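Local coordinates for sialyltransferase 0160 (Photobacterium damselae, PDB 4R84), which probably transfers sialic acid from CMP-sialic acid to galactoside acceptors in alpha-2,6 linkage, as a GT-B glycosyltransferase, at residues 307-310 with 311-315; 492-496 with 497-501. One frame throughout, in Å; residues are numbered along the deposited sequence.

Contact 1: residues 307-310 with 311-315; sequences HDLR and DYLGS
Leu309 and Leu313, one helical turn apart, make the tight side: Leu309 CD1 meets Leu313 CG at 3.9 Å, the two branched chains crossing at a slant. Leu309, its CG turned beside its own carbonyl carbon (chi1 178°), carries CD1 toward Leu313. Leucine suits both places, since Leu243 and Trp246 pack on the first and Tyr292 and Phe294 on the second. The backbone pairs them too: Leu313 N donates to Leu309 O at 2.8 Å.

The same i to i+4 bonding runs to the end of helix 307-313, in the connection between parallel strands 290-294 and 317-319 of the Rossmann-like sheet. Gly314 N still donates to Arg310 O at 2.9 Å, but its positive phi, easy for glycine, takes the chain out of the helix. A water donates to both Arg310 O and Gly314 O, bridging this end.

The polar side is looser, and charged Arg310 and exposed Asp311 suit its contact with solvent. They lie alongside each other, Arg310 NE making a long salt bridge of 3.6 Å to Asp311 OD1 at the guanidinium edge. Arg310 NH1 also pairs with Asp301, while NH2 lies 3.5 Å above one His307 ring face, near its rim; His307 NE2 bonds to Asp301 O.

Contact 2: residues 492-496 with 497-501; sequences GIVKE and KDVLF
The carboxylate of Asp498 reaches back to the main chain of Lys495: Lys495 N donates to Asp498 OD2 over 2.9 Å in an almost straight bond (171°), meeting the oxygen on its anti side, 27° out of the carboxylate plane. This bond braces a single 3-10 turn that joins the loop after helix 483-490 to strand 499-502, the last element of a beta-alpha-beta crossover from strand 462-468. The main chain completes the turn: Asp498 N donates to Lys495 O at 2.9 Å, and Val499 N to Glu496 O at 3.0 Å. In both, the donor stands above the carbonyl plane, off the lone pairs, as fits the tight i to i+3 winding.

Aspartate fits its place because it is short. With CG beside its own backbone N (chi1 -59°), it can turn back over one turn. The long, flexible Lys497 curls round, bent at chi4, until its NZ meets Asp498 OD1 in a 2.6 Å salt bridge nearly in line with the C-O bond, so the carboxylate of this buried residue has polar partners at both oxygens.

Next come the valines. Val494 CB packs against Asp498 CB at 3.9 Å, the two side chains passing in opposing senses, while those of Val494 and Val499 cross at about a right angle, CG2 to CG2 at 4.0 Å. These compact, branched residues face the interior, where Met488, Val462 and Ile465 touch Val494, and Val485, Phe467 and Leu480 touch Val499.

Further out, Gly492 ends the preceding helix in a Schellman motif, and its positive phi readily suits glycine. Strand pairing fixes the other end of the turn, through backbone hydrogen bonds of Asp498 and Leu500 with Ile465, and Val499 O accepts a hydrogen bond from Arg476 NE.

Along the chain the two contacts come in series, neither enclosing nor crossing the other. Contact 1 closes single turns of helix 307-313, after strand 290-294 and just before strand 317-319, and packs, through Leu313, on strand 290-294 of the large mixed sheet. The chain then builds the four-stranded parallel sheet of 358-362, 401-405, 425-427 and 445-447, followed by strand 462-468 and helices 476-481 and 483-490. Contact 2 closes one short turn there and leads into the final strand, 499-502, which returns alongside 462-468. The contacts do not touch: their centres lie about 29 Å apart, contact 1 packing on the mixed sheet and contact 2 entering the two-stranded one.

Contact 1: residues 307-310 with 311-315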
ATOM      1  N   HIS A 307      -4.319   8.903 -22.671  1.00 33.11           N
ATOM      2  CA  HIS A 307      -2.918   8.985 -23.071  1.00 34.03           C
ATOM      3  C   HIS A 307      -2.308  10.312 -22.629  1.00 31.42           C
ATOM      4  O   HIS A 307      -1.124  10.379 -22.288  1.00 33.03           O
ATOM      5  CB  HIS A 307      -2.784   8.818 -24.583  1.00 32.27           C
ATOM      6  CG  HIS A 307      -2.966   7.408 -25.046  1.00 33.29           C
ATOM      7  ND1 HIS A 307      -2.891   7.044 -26.374  1.00 36.53           N
ATOM      8  CD2 HIS A 307      -3.244   6.274 -24.360  1.00 31.33           C
ATOM      9  CE1 HIS A 307      -3.098   5.743 -26.483  1.00 38.00           C
ATOM     10  NE2 HIS A 307      -3.315   5.253 -25.276  1.00 35.70           N
ATOM     11  N   ASP A 308      -3.120  11.368 -22.631  1.00 29.83           N
ATOM     12  CA  ASP A 308      -2.631  12.678 -22.226  1.00 33.87           C
ATOM     13  C   ASP A 308      -2.335  12.703 -20.720  1.00 29.57           C
ATOM     14  O   ASP A 308      -1.366  13.339 -20.284  1.00 30.31           O
ATOM     15  CB  ASP A 308      -3.625  13.779 -22.619  1.00 42.09           C
ATOM     16  CG  ASP A 308      -5.027  13.553 -22.069  1.00 44.21           C
ATOM     17  OD1 ASP A 308      -5.290  12.493 -21.451  1.00 36.74           O
ATOM     18  OD2 ASP A 308      -5.883  14.438 -22.294  1.00 43.10           O
ATOM     19  N   LEU A 309      -3.147  12.003 -19.928  1.00 24.99           N
ATOM     20  CA  LEU A 309      -2.860  11.880 -18.498  1.00 24.15           C
ATOM     21  C   LEU A 309      -1.624  11.008 -18.268  1.00 24.16           C
ATOM     22  O   LEU A 309      -0.764  11.333 -17.435  1.00 23.64           O
ATOM     23  CB  LEU A 309      -4.067  11.314 -17.746  1.00 23.50           C
ATOM     24  CG  LEU A 309      -3.783  11.117 -16.250  1.00 21.45           C
ATOM     25  CD1 LEU A 309      -3.478  12.451 -15.571  1.00 21.98           C
ATOM     26  CD2 LEU A 309      -4.956  10.422 -15.550  1.00 28.22           C
ATOM     27  N   ARG A 310      -1.520   9.921 -19.030  1.00 26.20           N
ATOM     28  CA  ARG A 310      -0.345   9.051 -18.974  1.00 25.40           C
ATOM     29  C   ARG A 310       0.947   9.844 -19.148  1.00 23.53           C
ATOM     30  O   ARG A 310       1.913   9.696 -18.368  1.00 24.79           O
ATOM     31  CB  ARG A 310      -0.422   7.985 -20.067  1.00 27.74           C
ATOM     32  CG  ARG A 310       0.758   7.039 -20.079  1.00 26.65           C
ATOM     33  CD  ARG A 310       0.738   6.185 -21.312  1.00 36.58           C
ATOM     34  NE  ARG A 310       0.752   6.999 -22.530  1.00 40.73           N
ATOM     35  CZ  ARG A 310       0.516   6.515 -23.741  1.00 42.25           C
ATOM     36  NH1 ARG A 310       0.231   5.227 -23.886  1.00 40.23           N
ATOM     37  NH2 ARG A 310       0.541   7.314 -24.799  1.00 42.65           N
ATOM     38  N   ASP A 311       0.943  10.712 -20.148  1.00 27.43           N
ATOM     39  CA  ASP A 311       2.105  11.549 -20.429  1.00 35.91           C
ATOM     40  C   ASP A 311       2.339  12.565 -19.320  1.00 36.63           C
ATOM     41  O   ASP A 311       3.481  12.842 -18.960  1.00 27.92           O
ATOM     42  CB  ASP A 311       1.940  12.265 -21.768  1.00 40.52           C
ATOM     43  CG  ASP A 311       1.931  11.307 -22.943  1.00 58.65           C
ATOM     44  OD1 ASP A 311       2.428  10.169 -22.786  1.00 58.31           O
ATOM     45  OD2 ASP A 311       1.426  11.690 -24.022  1.00 65.34           O
ATOM     46  N   TYR A 312       1.247  13.094 -18.775  1.00 31.34           N
ATOM     47  CA  TYR A 312       1.307  14.107 -17.721  1.00 24.24           C
ATOM     48  C   TYR A 312       1.882  13.544 -16.432  1.00 23.56           C
ATOM     49  O   TYR A 312       2.608  14.235 -15.717  1.00 25.91           O
ATOM     50  CB  TYR A 312      -0.089  14.680 -17.450  1.00 31.94           C
ATOM     51  CG  TYR A 312      -0.111  15.842 -16.479  1.00 25.49           C
ATOM     52  CD1 TYR A 312       0.385  17.083 -16.847  1.00 33.38           C
ATOM     53  CD2 TYR A 312      -0.622  15.694 -15.190  1.00 26.80           C
ATOM     54  CE1 TYR A 312       0.370  18.147 -15.970  1.00 28.23           C
ATOM     55  CE2 TYR A 312      -0.648  16.754 -14.304  1.00 25.05           C
ATOM     56  CZ  TYR A 312      -0.152  17.986 -14.703  1.00 33.34           C
ATOM     57  OH  TYR A 312      -0.163  19.061 -13.841  1.00 27.71           O
ATOM     58  N   LEU A 313       1.529  12.304 -16.113  1.00 23.78           N
ATOM     59  CA  LEU A 313       2.066  11.675 -14.900  1.00 21.63           C
ATOM     60  C   LEU A 313       3.477  11.172 -15.129  1.00 23.78           C
ATOM     61  O   LEU A 313       4.318  11.215 -14.220  1.00 24.82           O
ATOM     62  CB  LEU A 313       1.185  10.512 -14.456  1.00 22.78           C
ATOM     63  CG  LEU A 313      -0.260  10.861 -14.098  1.00 25.26           C
ATOM     64  CD1 LEU A 313      -1.019   9.633 -13.641  1.00 23.56           C
ATOM     65  CD2 LEU A 313      -0.253  11.907 -13.001  1.00 25.55           C
ATOM     66  N   GLY A 314       3.731  10.691 -16.344  1.00 25.20           N
ATOM     67  CA  GLY A 314       5.053  10.208 -16.695  1.00 32.31           C
ATOM     68  C   GLY A 314       5.553   9.116 -15.768  1.00 23.44           C
ATOM     69  O   GLY A 314       4.833   8.157 -15.460  1.00 25.22           O
ATOM     70  N   SER A 315       6.788   9.271 -15.302  1.00 24.31           N
ATOM     71  CA  SER A 315       7.418   8.234 -14.501  1.00 24.31           C
ATOM     72  C   SER A 315       6.811   8.105 -13.101  1.00 28.13           C
ATOM     73  O   SER A 315       7.095   7.137 -12.400  1.00 24.38           O
ATOM     74  CB  SER A 315       8.918   8.498 -14.384  1.00 32.10           C
ATOM     75  OG  SER A 315       9.166   9.768 -13.808  1.00 39.55           O
TER
HETATM   76  O   HOH W   1       2.885   7.358 -17.342  1.00 31.93           O

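Contact 2: residues 492-496 with 497-501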
ATOM      1  N   GLY A 492     -10.571  -5.702 -19.942  1.00 23.81           N
ATOM      2  CA  GLY A 492     -10.550  -7.127 -20.221  1.00 29.40           C
ATOM      3  C   GLY A 492     -10.806  -8.006 -19.007  1.00 20.88           C
ATOM      4  O   GLY A 492     -10.548  -9.215 -19.027  1.00 30.61           O
ATOM      5  N   ILE A 493     -11.362  -7.416 -17.960  1.00 21.75           N
ATOM      6  CA  ILE A 493     -11.637  -8.170 -16.751  1.00 24.81           C
ATOM      7  C   ILE A 493     -12.791  -9.104 -17.019  1.00 26.22           C
ATOM      8  O   ILE A 493     -12.780 -10.264 -16.614  1.00 25.56           O
ATOM      9  CB  ILE A 493     -11.972  -7.252 -15.571  1.00 31.75           C
ATOM     10  CG1 ILE A 493     -10.774  -6.343 -15.279  1.00 30.39           C
ATOM     11  CG2 ILE A 493     -12.357  -8.083 -14.347  1.00 23.56           C
ATOM     12  CD1 ILE A 493     -11.048  -5.287 -14.228  1.00 27.77           C
ATOM     13  N   VAL A 494     -13.783  -8.577 -17.718  1.00 21.37           N
ATOM     14  CA  VAL A 494     -14.920  -9.374 -18.152  1.00 22.11           C
ATOM     15  C   VAL A 494     -15.248  -9.075 -19.609  1.00 24.35           C
ATOM     16  O   VAL A 494     -14.872  -8.030 -20.146  1.00 23.81           O
ATOM     17  CB  VAL A 494     -16.179  -9.092 -17.305  1.00 20.35           C
ATOM     18  CG1 VAL A 494     -16.002  -9.567 -15.889  1.00 26.85           C
ATOM     19  CG2 VAL A 494     -16.505  -7.624 -17.337  1.00 26.20           C
ATOM     20  N   LYS A 495     -15.972 -10.004 -20.225  1.00 22.67           N
ATOM     21  CA  LYS A 495     -16.657  -9.756 -21.478  1.00 24.11           C
ATOM     22  C   LYS A 495     -18.149  -9.602 -21.171  1.00 25.44           C
ATOM     23  O   LYS A 495     -18.590  -9.915 -20.066  1.00 23.42           O
ATOM     24  CB  LYS A 495     -16.395 -10.899 -22.459  1.00 23.42           C
ATOM     25  CG  LYS A 495     -14.940 -11.005 -22.858  1.00 30.30           C
ATOM     26  CD  LYS A 495     -14.718 -12.093 -23.898  1.00 30.18           C
ATOM     27  CE  LYS A 495     -13.289 -12.034 -24.416  1.00 36.51           C
ATOM     28  NZ  LYS A 495     -12.305 -12.347 -23.339  1.00 43.69           N
ATOM     29  N   GLU A 496     -18.921  -9.112 -22.134  1.00 22.93           N
ATOM     30  CA  GLU A 496     -20.321  -8.816 -21.881  1.00 22.23           C
ATOM     31  C   GLU A 496     -21.095 -10.025 -21.379  1.00 25.01           C
ATOM     32  O   GLU A 496     -21.956  -9.889 -20.512  1.00 24.45           O
ATOM     33  CB  GLU A 496     -20.996  -8.262 -23.133  1.00 33.23           C
ATOM     34  CG  GLU A 496     -20.664  -6.810 -23.401  1.00 42.07           C
ATOM     35  CD  GLU A 496     -21.675  -6.151 -24.318  1.00 60.74           C
ATOM     36  OE1 GLU A 496     -21.649  -4.906 -24.433  1.00 70.67           O
ATOM     37  OE2 GLU A 496     -22.510  -6.878 -24.901  1.00 54.50           O
ATOM     38  N   LYS A 497     -20.760 -11.204 -21.905  1.00 23.84           N
ATOM     39  CA  LYS A 497     -21.414 -12.445 -21.507  1.00 24.95           C
ATOM     40  C   LYS A 497     -21.209 -12.779 -20.023  1.00 26.27           C
ATOM     41  O   LYS A 497     -21.940 -13.593 -19.459  1.00 28.07           O
ATOM     42  CB  LYS A 497     -20.888 -13.614 -22.349  1.00 35.45           C
ATOM     43  CG  LYS A 497     -19.686 -14.228 -21.657  1.00 40.08           C
ATOM     44  CD  LYS A 497     -19.085 -15.412 -22.308  1.00 46.33           C
ATOM     45  CE  LYS A 497     -18.022 -15.962 -21.374  1.00 45.97           C
ATOM     46  NZ  LYS A 497     -18.577 -16.469 -20.094  1.00 56.17           N
ATOM     47  N   ASP A 498     -20.193 -12.177 -19.400  1.00 21.76           N
ATOM     48  CA  ASP A 498     -19.873 -12.447 -18.008  1.00 19.28           C
ATOM     49  C   ASP A 498     -20.675 -11.547 -17.074  1.00 21.65           C
ATOM     50  O   ASP A 498     -20.670 -11.753 -15.864  1.00 26.66           O
ATOM     51  CB  ASP A 498     -18.380 -12.239 -17.732  1.00 20.38           C
ATOM     52  CG  ASP A 498     -17.500 -13.129 -18.593  1.00 28.44           C
ATOM     53  OD1 ASP A 498     -17.847 -14.314 -18.745  1.00 31.31           O
ATOM     54  OD2 ASP A 498     -16.474 -12.640 -19.126  1.00 35.89           O
ATOM     55  N   VAL A 499     -21.329 -10.540 -17.636  1.00 22.16           N
ATOM     56  CA  VAL A 499     -22.058  -9.562 -16.841  1.00 24.02           C
ATOM     57  C   VAL A 499     -23.516  -9.974 -16.685  1.00 18.30           C
ATOM     58  O   VAL A 499     -24.280 -10.044 -17.676  1.00 20.32           O
ATOM     59  CB  VAL A 499     -21.973  -8.158 -17.467  1.00 25.14           C
ATOM     60  CG1 VAL A 499     -22.768  -7.165 -16.637  1.00 29.46           C
ATOM     61  CG2 VAL A 499     -20.526  -7.716 -17.557  1.00 25.19           C
ATOM     62  N   LEU A 500     -23.895 -10.268 -15.442  1.00 19.61           N
ATOM     63  CA  LEU A 500     -25.244 -10.732 -15.139  1.00 21.17           C
ATOM     64  C   LEU A 500     -25.994  -9.749 -14.247  1.00 25.58           C
ATOM     65  O   LEU A 500     -25.393  -8.907 -13.573  1.00 21.58           O
ATOM     66  CB  LEU A 500     -25.203 -12.112 -14.464  1.00 23.56           C
ATOM     67  CG  LEU A 500     -24.383 -13.199 -15.166  1.00 30.00           C
ATOM     68  CD1 LEU A 500     -24.453 -14.534 -14.413  1.00 24.91           C
ATOM     69  CD2 LEU A 500     -24.814 -13.363 -16.615  1.00 40.44           C
ATOM     70  N   PHE A 501     -27.316  -9.856 -14.247  1.00 24.27           N
ATOM     71  CA  PHE A 501     -28.144  -9.023 -13.381  1.00 27.35           C
ATOM     72  C   PHE A 501     -29.141  -9.856 -12.573  1.00 29.64           C
ATOM     73  O   PHE A 501     -29.764 -10.774 -13.106  1.00 24.81           O
ATOM     74  CB  PHE A 501     -28.905  -7.974 -14.203  1.00 25.36           C
ATOM     75  CG  PHE A 501     -29.829  -7.111 -13.376  1.00 25.48           C
ATOM     76  CD1 PHE A 501     -29.333  -6.036 -12.663  1.00 26.13           C
ATOM     77  CD2 PHE A 501     -31.177  -7.379 -13.311  1.00 28.53           C
ATOM     78  CE1 PHE A 501     -30.177  -5.245 -11.891  1.00 31.57           C
ATOM     79  CE2 PHE A 501     -32.025  -6.602 -12.540  1.00 29.72           C
ATOM     80  CZ  PHE A 501     -31.520  -5.534 -11.830  1.00 30.70           C
TER